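PDB 3NQP: SusD superfamily protein from Bacteroides fragilis NCTC 9343, which probably binds glycans at the outer membrane as a SusD-type protein and helps in their capture. Local coordinates for residues L97-V102 / E119-R124; K113-G118 / E179-M184; D329-K334 / R412-A417. All blocks are in the same frame, centred on the assembly; numbering follows the deposited sequence.

Helix 110-135 illustrates how one helix can serve two neighbours at once. In contact 1 it packs against helix 89-102, and in contact 2 it meets the C-terminal end of helix 163-181. The centres of these two contacts lie about 11 Å apart, and their residues touch directly: Y121 CE2 of contact 1 is 3.5 Å from Y180 CE2 of contact 2. Contact 3 belongs to the later SusD-family part of the chain, with its centre about 42 Å from that of contact 1 and about 40 Å from that of contact 2. No sugar site is assigned to any of the three, and all are packing elements of the helical fold.

Contact 1: residues L97-V102 / E119-R124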
loop_
_atom_site.group_PDB
_atom_site.type_symbol
_atom_site.label_atom_id
_atom_site.label_comp_id
_atom_site.label_asym_id
_atom_site.label_seq_id
_atom_site.Cartn_x
_atom_site.Cartn_y
_atom_site.Cartn_z
ATOM N N LEU A 97 7.527 -4.273 -24.402
ATOM C CA LEU A 97 8.179 -5.254 -25.249
ATOM C C LEU A 97 7.392 -6.564 -25.246
ATOM O O LEU A 97 7.201 -7.177 -26.271
ATOM C CB LEU A 97 9.615 -5.496 -24.751
ATOM C CG LEU A 97 10.527 -6.374 -25.619
ATOM C CD1 LEU A 97 10.616 -5.787 -27.028
ATOM C CD2 LEU A 97 11.924 -6.496 -24.997
ATOM N N PHE A 98 6.946 -7.011 -24.077
ATOM C CA PHE A 98 6.152 -8.228 -24.036
ATOM C C PHE A 98 4.898 -8.102 -24.900
ATOM O O PHE A 98 4.539 -9.036 -25.632
ATOM C CB PHE A 98 5.773 -8.596 -22.627
ATOM C CG PHE A 98 5.100 -9.945 -22.510
ATOM C CD1 PHE A 98 5.840 -11.097 -22.243
ATOM C CD2 PHE A 98 3.728 -10.064 -22.622
ATOM C CE1 PHE A 98 5.205 -12.335 -22.100
ATOM C CE2 PHE A 98 3.101 -11.311 -22.504
ATOM C CZ PHE A 98 3.862 -12.448 -22.268
ATOM N N ILE A 99 4.224 -6.961 -24.805
ATOM C CA ILE A 99 2.978 -6.768 -25.527
ATOM C C ILE A 99 3.239 -6.791 -27.035
ATOM O O ILE A 99 2.571 -7.523 -27.772
ATOM C CB ILE A 99 2.272 -5.462 -25.133
ATOM C CG1 ILE A 99 1.723 -5.572 -23.700
ATOM C CG2 ILE A 99 1.180 -5.145 -26.102
ATOM C CD1 ILE A 99 1.134 -4.224 -23.162
ATOM N N ALA A 100 4.225 -6.011 -27.466
ATOM C CA ALA A 100 4.669 -6.001 -28.877
ATOM C C ALA A 100 4.995 -7.427 -29.378
ATOM O O ALA A 100 4.540 -7.839 -30.432
ATOM C CB ALA A 100 5.901 -5.059 -29.041
ATOM N N ARG A 101 5.743 -8.203 -28.614
ATOM C CA ARG A 101 6.123 -9.545 -29.100
ATOM C C ARG A 101 5.038 -10.604 -29.085
ATOM O O ARG A 101 5.051 -11.526 -29.908
ATOM C CB ARG A 101 7.304 -10.089 -28.318
ATOM C CG ARG A 101 8.609 -9.352 -28.608
ATOM C CD ARG A 101 9.784 -10.213 -28.137
ATOM N NE ARG A 101 10.919 -9.440 -27.645
ATOM C CZ ARG A 101 12.149 -9.925 -27.466
ATOM N NH1 ARG A 101 12.437 -11.197 -27.755
ATOM N NH2 ARG A 101 13.114 -9.124 -27.011
ATOM N N VAL A 102 4.130 -10.510 -28.131
ATOM C CA VAL A 102 3.204 -11.592 -27.853
ATOM C C VAL A 102 1.817 -11.379 -28.503
ATOM O O VAL A 102 1.126 -12.348 -28.772
ATOM C CB VAL A 102 3.103 -11.838 -26.325
ATOM C CG1 VAL A 102 1.903 -12.703 -25.988
ATOM C CG2 VAL A 102 4.382 -12.447 -25.813
ATOM N N GLU A 119 -2.463 -9.912 -17.829
ATOM C CA GLU A 119 -1.581 -9.617 -16.694
ATOM C C GLU A 119 -0.761 -8.370 -17.039
ATOM O O GLU A 119 -0.638 -7.462 -16.210
ATOM C CB GLU A 119 -0.659 -10.783 -16.355
ATOM C CG GLU A 119 -1.373 -11.970 -15.739
ATOM C CD GLU A 119 -0.443 -13.077 -15.295
ATOM O OE1 GLU A 119 0.394 -13.478 -16.097
ATOM O OE2 GLU A 119 -0.560 -13.581 -14.138
ATOM N N VAL A 120 -0.233 -8.316 -18.265
ATOM C CA VAL A 120 0.761 -7.321 -18.595
ATOM C C VAL A 120 0.103 -5.948 -18.803
ATOM O O VAL A 120 0.646 -4.955 -18.384
ATOM C CB VAL A 120 1.649 -7.759 -19.780
ATOM C CG1 VAL A 120 2.485 -6.620 -20.265
ATOM C CG2 VAL A 120 2.533 -8.973 -19.334
ATOM N N TYR A 121 -1.092 -5.898 -19.388
ATOM C CA TYR A 121 -1.837 -4.626 -19.444
ATOM C C TYR A 121 -2.278 -4.157 -18.076
ATOM O O TYR A 121 -2.233 -2.962 -17.788
ATOM C CB TYR A 121 -3.042 -4.745 -20.346
ATOM C CG TYR A 121 -2.747 -4.640 -21.825
ATOM C CD1 TYR A 121 -2.679 -3.381 -22.447
ATOM C CD2 TYR A 121 -2.603 -5.764 -22.625
ATOM C CE1 TYR A 121 -2.464 -3.252 -23.804
ATOM C CE2 TYR A 121 -2.354 -5.631 -24.007
ATOM C CZ TYR A 121 -2.312 -4.369 -24.578
ATOM O OH TYR A 121 -2.108 -4.207 -25.917
ATOM N N GLY A 122 -2.677 -5.092 -17.211
ATOM C CA GLY A 122 -2.981 -4.757 -15.835
ATOM C C GLY A 122 -1.807 -4.124 -15.104
ATOM O O GLY A 122 -1.967 -3.166 -14.336
ATOM N N LEU A 123 -0.632 -4.705 -15.274
ATOM C CA LEU A 123 0.561 -4.237 -14.602
ATOM C C LEU A 123 1.049 -2.927 -15.170
ATOM O O LEU A 123 1.623 -2.105 -14.435
ATOM C CB LEU A 123 1.667 -5.292 -14.688
ATOM C CG LEU A 123 1.471 -6.526 -13.808
ATOM C CD1 LEU A 123 2.626 -7.554 -14.064
ATOM C CD2 LEU A 123 1.360 -6.212 -12.312
ATOM N N ARG A 124 0.789 -2.675 -16.450
ATOM C CA ARG A 124 1.196 -1.388 -17.002
ATOM C C ARG A 124 0.306 -0.277 -16.407
ATOM O O ARG A 124 0.815 0.797 -16.060
ATOM C CB ARG A 124 1.154 -1.333 -18.513
ATOM C CG ARG A 124 1.843 -0.097 -19.058
ATOM C CD ARG A 124 2.119 -0.273 -20.563
ATOM N NE ARG A 124 0.875 -0.266 -21.334
ATOM C CZ ARG A 124 0.818 -0.385 -22.660
ATOM N NH1 ARG A 124 1.933 -0.551 -23.369
ATOM N NH2 ARG A 124 -0.344 -0.315 -23.283
#
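I99 reaches across from helix 89-102 and lays its terminal methyl on two flat groups of helix 110-135. Its CG1 stands anti to the carbonyl carbon (chi1 -70°) and CD1 continues the extended chain, so that this methyl sits over the centre of the Y121 ring, 3.7 Å from the centroid and only 9° off the normal, a CH-pi contact. CD1 also lies over one face of the R124 guanidinium, displaced toward its rim, with NH1 3.8 Å away. The other branch, CG2, touches the Y121 hydroxyl, CG2 to OH 3.4 Å. Segments 97-102 and 119-124 run nearly antiparallel, their axes at 153°, within a hairpin of two successive helices in the SusD-like N-terminal part of the chain. V120 divides its methyls between two partners: CG1 meets I99 CG1 at 3.7 Å, the two side chains lying alongside and pointing opposite ways, while CG2 approaches the F98 ring obliquely, 3.7 Å from CD2. Y27 and I28 of helix 21-37 touch F98 and V120 respectively, extending the apolar layer. The R124 guanidinium is held by other partners: NE forms a salt bridge with D173, and NH1 hydrogen-bonds to N96, the residue just before L97.

Contact 2: residues K113-G118 / E179-M184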
loop_
_atom_site.group_PDB
_atom_site.type_symbol
_atom_site.label_atom_id
_atom_site.label_comp_id
_atom_site.label_asym_id
_atom_site.label_seq_id
_atom_site.Cartn_x
_atom_site.Cartn_y
_atom_site.Cartn_z
ATOM N N LYS A 113 -2.016 -16.894 -24.023
ATOM C CA LYS A 113 -1.712 -15.570 -24.570
ATOM C C LYS A 113 -2.620 -14.496 -23.915
ATOM O O LYS A 113 -2.144 -13.444 -23.496
ATOM C CB LYS A 113 -1.880 -15.570 -26.080
ATOM C CG LYS A 113 -1.605 -14.242 -26.756
ATOM C CD LYS A 113 -2.201 -14.176 -28.148
ATOM C CE LYS A 113 -1.440 -14.948 -29.155
ATOM N NZ LYS A 113 -1.920 -14.688 -30.566
ATOM N N ASN A 114 -3.922 -14.765 -23.871
ATOM C CA ASN A 114 -4.884 -13.819 -23.353
ATOM C C ASN A 114 -4.656 -13.625 -21.838
ATOM O O ASN A 114 -4.772 -12.513 -21.339
ATOM C CB ASN A 114 -6.310 -14.290 -23.616
ATOM C CG ASN A 114 -6.710 -14.174 -25.056
ATOM O OD1 ASN A 114 -6.069 -13.468 -25.837
ATOM N ND2 ASN A 114 -7.776 -14.863 -25.416
ATOM N N PHE A 115 -4.329 -14.705 -21.123
ATOM C CA PHE A 115 -4.064 -14.581 -19.679
ATOM C C PHE A 115 -2.855 -13.709 -19.412
ATOM O O PHE A 115 -2.897 -12.814 -18.569
ATOM C CB PHE A 115 -3.886 -15.933 -18.997
ATOM C CG PHE A 115 -3.942 -15.821 -17.503
ATOM C CD1 PHE A 115 -5.161 -15.762 -16.865
ATOM C CD2 PHE A 115 -2.794 -15.688 -16.756
ATOM C CE1 PHE A 115 -5.225 -15.615 -15.505
ATOM C CE2 PHE A 115 -2.872 -15.530 -15.376
ATOM C CZ PHE A 115 -4.084 -15.509 -14.775
ATOM N N TYR A 116 -1.780 -13.973 -20.156
ATOM C CA TYR A 116 -0.555 -13.210 -20.068
ATOM C C TYR A 116 -0.777 -11.760 -20.472
ATOM O O TYR A 116 -0.298 -10.852 -19.796
ATOM C CB TYR A 116 0.552 -13.839 -20.916
ATOM C CG TYR A 116 1.177 -15.115 -20.360
ATOM C CD1 TYR A 116 0.896 -15.567 -19.074
ATOM C CD2 TYR A 116 2.070 -15.854 -21.132
ATOM C CE1 TYR A 116 1.493 -16.720 -18.552
ATOM C CE2 TYR A 116 2.704 -17.007 -20.613
ATOM C CZ TYR A 116 2.396 -17.435 -19.333
ATOM O OH TYR A 116 2.995 -18.544 -18.831
ATOM N N LEU A 117 -1.524 -11.525 -21.539
ATOM C CA LEU A 117 -1.748 -10.132 -21.962
ATOM C C LEU A 117 -2.636 -9.406 -20.908
ATOM O O LEU A 117 -2.382 -8.262 -20.562
ATOM C CB LEU A 117 -2.304 -10.053 -23.384
ATOM C CG LEU A 117 -1.257 -10.400 -24.449
ATOM C CD1 LEU A 117 -1.874 -10.524 -25.828
ATOM C CD2 LEU A 117 -0.076 -9.394 -24.407
ATOM N N GLY A 118 -3.613 -10.096 -20.331
ATOM C CA GLY A 118 -4.382 -9.532 -19.243
ATOM C C GLY A 118 -3.462 -9.097 -18.119
ATOM O O GLY A 118 -3.627 -8.023 -17.530
ATOM N N GLU A 179 -10.480 -7.158 -21.079
ATOM C CA GLU A 179 -10.894 -7.754 -22.325
ATOM C C GLU A 179 -10.150 -9.053 -22.558
ATOM O O GLU A 179 -10.731 -10.050 -22.962
ATOM C CB GLU A 179 -10.660 -6.773 -23.477
ATOM C CG GLU A 179 -11.157 -7.213 -24.812
ATOM C CD GLU A 179 -10.787 -6.184 -25.891
ATOM O OE1 GLU A 179 -10.789 -4.964 -25.584
ATOM O OE2 GLU A 179 -10.453 -6.603 -27.016
ATOM N N TYR A 180 -8.859 -9.054 -22.266
ATOM C CA TYR A 180 -8.061 -10.258 -22.427
ATOM C C TYR A 180 -8.396 -11.337 -21.395
ATOM O O TYR A 180 -8.468 -12.494 -21.746
ATOM C CB TYR A 180 -6.551 -9.935 -22.398
ATOM C CG TYR A 180 -5.992 -9.437 -23.691
ATOM C CD1 TYR A 180 -5.881 -10.271 -24.794
ATOM C CD2 TYR A 180 -5.535 -8.131 -23.805
ATOM C CE1 TYR A 180 -5.354 -9.835 -25.976
ATOM C CE2 TYR A 180 -4.996 -7.678 -24.995
ATOM C CZ TYR A 180 -4.907 -8.518 -26.078
ATOM O OH TYR A 180 -4.367 -8.024 -27.251
ATOM N N PHE A 181 -8.575 -10.973 -20.134
ATOM C CA PHE A 181 -8.904 -11.966 -19.103
ATOM C C PHE A 181 -10.271 -12.656 -19.389
ATOM O O PHE A 181 -10.486 -13.829 -19.039
ATOM C CB PHE A 181 -8.945 -11.299 -17.730
ATOM C CG PHE A 181 -7.582 -11.136 -17.044
ATOM C CD1 PHE A 181 -6.725 -12.200 -16.903
ATOM C CD2 PHE A 181 -7.233 -9.936 -16.439
ATOM C CE1 PHE A 181 -5.519 -12.057 -16.231
ATOM C CE2 PHE A 181 -6.030 -9.781 -15.812
ATOM C CZ PHE A 181 -5.158 -10.860 -15.717
ATOM N N GLY A 182 -11.198 -11.907 -19.994
ATOM C CA GLY A 182 -12.539 -12.394 -20.328
ATOM C C GLY A 182 -13.216 -12.986 -19.121
ATOM O O GLY A 182 -13.367 -12.310 -18.101
ATOM N N ASN A 183 -13.608 -14.255 -19.251
ATOM C CA ASN A 183 -14.249 -15.031 -18.169
ATOM C C ASN A 183 -13.277 -15.871 -17.329
ATOM O O ASN A 183 -13.706 -16.636 -16.507
ATOM C CB ASN A 183 -15.332 -15.952 -18.749
ATOM C CG ASN A 183 -16.603 -15.202 -19.145
ATOM O OD1 ASN A 183 -17.189 -14.448 -18.346
ATOM N ND2 ASN A 183 -17.076 -15.454 -20.360
HETATM N N MSE A 184 -11.974 -15.697 -17.495
HETATM C CA MSE A 184 -10.989 -16.479 -16.738
HETATM C C MSE A 184 -10.828 -15.820 -15.353
HETATM O O MSE A 184 -10.003 -14.937 -15.158
HETATM C CB MSE A 184 -9.625 -16.561 -17.499
HETATM C CG MSE A 184 -9.650 -17.304 -18.905
HETATM SE SE MSE A 184 -7.974 -17.277 -20.066
HETATM C CE MSE A 184 -7.703 -15.309 -19.952
#
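In Y180 and F181 chi1 is -81° and -83°, placing CG of each anti to its carbonyl carbon and beside its backbone N, and from these positions the two rings take up different surfaces of helix 110-135. The Y180 ring receives L117 over one face: CB lies 3.6 Å from the centroid, a CH-pi contact close to the ring normal, and L117 CD1 is 3.6 Å from CE1. N114 comes to the edge of the same ring, its OD1 3.4 Å from CD1. The F181 ring is covered on one face by the backbone of G118, whose CA stands 3.8 Å from the centroid; with no side chain there, helix and ring can come this close. F181 also turns its edge to the face of F115 in a T-shaped pair, centroids 5.2 Å apart and planes at 70°.

Beyond F181 helix 163-181 ends. G182 takes a positive phi, and a type II' turn, closed by M184 N to F181 O, brings the chain back. The selenomethionine M184 then sets CE 3.6 Å from F115 N, at the edge of the F115 ring. No hydrogen bond crosses between the segments. G118 N is satisfied by N114 O within its own helix, and G118 O by S177. Cohesion across the contact therefore comes from dispersion and weakly polar C-H contacts, and depends on close fit of shape more than on directed bonds.

Contact 3: residues D329-K334 / R412-A417; sequences DADTRK and RAYGNA
A413, in the last turn of helix 399-414, meets R333 in the densest part of this contact. Its CB lies over one face of the R333 guanidinium, 3.4 Å from NE, while the same guanidinium is held from its edge by D331. That grip is side-on and two-pronged: R333 NE binds D331 OD1 at 3.0 Å and R333 NH2 binds D331 OD2 at 2.9 Å. D331 OD1 also accepts from R333 N, a capping bond at the turn leading into helix 333-337. In the same packed region D331 CB stands 4.2 Å from the centroid of the Y414 ring, over its face, and a water donates to both D331 OD2 and Y414 OH; the hydroxyl also hydrogen-bonds to D328.

Toward solvent the packing thins. A330 CB and A417 CB touch at 3.8 Å, and A417 is exposed. T332, exposed as well, meets the carbonyl oxygen of A413. Its backbone bond, T332 N to A413 O, measures 2.9 Å with an N-H...O angle of 151°, the donor lying above the carbonyl plane. With OG1 set between backbone N and carbonyl carbon (chi1 63°), the hydroxyl also points to this oxygen, in a second bond too short as refined to be other than doubtful.

The two-nitrogen grip of R333 and the bond from R333 N would tend to keep D331 ionised. These acid-arginine bonds hold 329-334 in shape, while its direct link to 412-417 is the T332 N to A413 O bond and packing; E445, paired with both R333 and R412, adds an indirect ionic tie.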
loop_
_atom_site.group_PDB
_atom_site.type_symbol
_atom_site.label_atom_id
_atom_site.label_comp_id
_atom_site.label_asym_id
_atom_site.label_seq_id
_atom_site.Cartn_x
_atom_site.Cartn_y
_atom_site.Cartn_z
ATOM N N ASP A 329 -7.078 -2.431 23.728
ATOM C CA ASP A 329 -6.378 -3.667 24.046
ATOM C C ASP A 329 -7.140 -4.891 23.547
ATOM O O ASP A 329 -6.527 -5.911 23.297
ATOM C CB ASP A 329 -6.107 -3.814 25.549
ATOM C CG ASP A 329 -5.013 -2.874 26.058
ATOM O OD1 ASP A 329 -4.086 -2.475 25.310
ATOM O OD2 ASP A 329 -5.077 -2.572 27.258
ATOM N N ALA A 330 -8.460 -4.781 23.384
ATOM C CA ALA A 330 -9.290 -5.915 22.957
ATOM C C ALA A 330 -9.240 -6.110 21.449
ATOM O O ALA A 330 -9.809 -7.050 20.945
ATOM C CB ALA A 330 -10.761 -5.725 23.386
ATOM N N ASP A 331 -8.589 -5.196 20.746
ATOM C CA ASP A 331 -8.406 -5.259 19.283
ATOM C C ASP A 331 -7.164 -6.140 19.041
ATOM O O ASP A 331 -6.048 -5.744 19.355
ATOM C CB ASP A 331 -8.209 -3.836 18.760
ATOM C CG ASP A 331 -8.112 -3.717 17.261
ATOM O OD1 ASP A 331 -7.713 -4.685 16.578
ATOM O OD2 ASP A 331 -8.415 -2.603 16.761
ATOM N N THR A 332 -7.372 -7.316 18.448
ATOM C CA THR A 332 -6.288 -8.286 18.185
ATOM C C THR A 332 -5.243 -7.718 17.218
ATOM O O THR A 332 -4.123 -8.180 17.213
ATOM C CB THR A 332 -6.827 -9.597 17.583
ATOM O OG1 THR A 332 -7.442 -9.329 16.308
ATOM C CG2 THR A 332 -7.896 -10.229 18.521
ATOM N N ARG A 333 -5.577 -6.696 16.432
ATOM C CA ARG A 333 -4.576 -6.099 15.524
ATOM C C ARG A 333 -3.443 -5.433 16.305
ATOM O O ARG A 333 -2.342 -5.252 15.774
ATOM C CB ARG A 333 -5.212 -5.084 14.590
ATOM C CG ARG A 333 -6.292 -5.668 13.681
ATOM C CD ARG A 333 -6.961 -4.611 12.856
ATOM N NE ARG A 333 -7.823 -3.777 13.678
ATOM C CZ ARG A 333 -8.839 -3.052 13.234
ATOM N NH1 ARG A 333 -9.127 -2.986 11.931
ATOM N NH2 ARG A 333 -9.559 -2.362 14.088
ATOM N N LYS A 334 -3.719 -5.031 17.538
ATOM C CA LYS A 334 -2.733 -4.277 18.339
ATOM C C LYS A 334 -1.438 -5.080 18.517
ATOM O O LYS A 334 -0.344 -4.666 18.062
ATOM C CB LYS A 334 -3.343 -3.839 19.677
ATOM C CG LYS A 334 -2.449 -2.918 20.508
ATOM C CD LYS A 334 -3.206 -2.402 21.763
ATOM C CE LYS A 334 -2.426 -1.365 22.552
ATOM N NZ LYS A 334 -3.326 -0.515 23.385
ATOM N N ARG A 412 -14.187 -8.574 13.013
ATOM C CA ARG A 412 -13.052 -9.491 12.860
ATOM C C ARG A 412 -11.896 -9.119 13.789
ATOM O O ARG A 412 -11.309 -9.984 14.402
ATOM C CB ARG A 412 -12.579 -9.549 11.405
ATOM C CG ARG A 412 -11.650 -10.733 11.106
ATOM C CD ARG A 412 -10.172 -10.404 11.397
ATOM N NE ARG A 412 -9.615 -9.478 10.406
ATOM C CZ ARG A 412 -9.161 -9.836 9.199
ATOM N NH1 ARG A 412 -9.175 -11.105 8.825
ATOM N NH2 ARG A 412 -8.674 -8.918 8.353
ATOM N N ALA A 413 -11.574 -7.827 13.871
ATOM C CA ALA A 413 -10.468 -7.329 14.688
ATOM C C ALA A 413 -10.601 -7.714 16.155
ATOM O O ALA A 413 -9.612 -8.131 16.786
ATOM C CB ALA A 413 -10.353 -5.795 14.563
ATOM N N TYR A 414 -11.810 -7.547 16.706
ATOM C CA TYR A 414 -11.992 -7.741 18.145
ATOM C C TYR A 414 -12.136 -9.212 18.556
ATOM O O TYR A 414 -11.984 -9.528 19.732
ATOM C CB TYR A 414 -13.150 -6.899 18.674
ATOM C CG TYR A 414 -12.794 -5.425 18.769
ATOM C CD1 TYR A 414 -12.917 -4.586 17.671
ATOM C CD2 TYR A 414 -12.312 -4.891 19.947
ATOM C CE1 TYR A 414 -12.597 -3.245 17.745
ATOM C CE2 TYR A 414 -11.969 -3.554 20.028
ATOM C CZ TYR A 414 -12.116 -2.730 18.921
ATOM O OH TYR A 414 -11.742 -1.404 19.034
ATOM N N GLY A 415 -12.431 -10.084 17.602
ATOM C CA GLY A 415 -12.388 -11.536 17.808
ATOM C C GLY A 415 -13.420 -11.941 18.824
ATOM O O GLY A 415 -14.547 -11.474 18.759
ATOM N N ASN A 416 -13.008 -12.739 19.814
ATOM C CA ASN A 416 -13.906 -13.193 20.864
ATOM C C ASN A 416 -14.259 -12.066 21.824
ATOM O O ASN A 416 -15.157 -12.236 22.642
ATOM C CB ASN A 416 -13.263 -14.333 21.707
ATOM C CG ASN A 416 -13.038 -15.587 20.913
ATOM O OD1 ASN A 416 -13.787 -15.895 19.988
ATOM N ND2 ASN A 416 -12.000 -16.330 21.273
ATOM N N ALA A 417 -13.523 -10.952 21.777
ATOM C CA ALA A 417 -13.852 -9.793 22.609
ATOM C C ALA A 417 -14.883 -8.836 21.948
ATOM O O ALA A 417 -15.249 -7.814 22.524
ATOM C CB ALA A 417 -12.554 -9.036 23.004
HETATM O O HOH W 1 -9.069 -0.722 18.362
#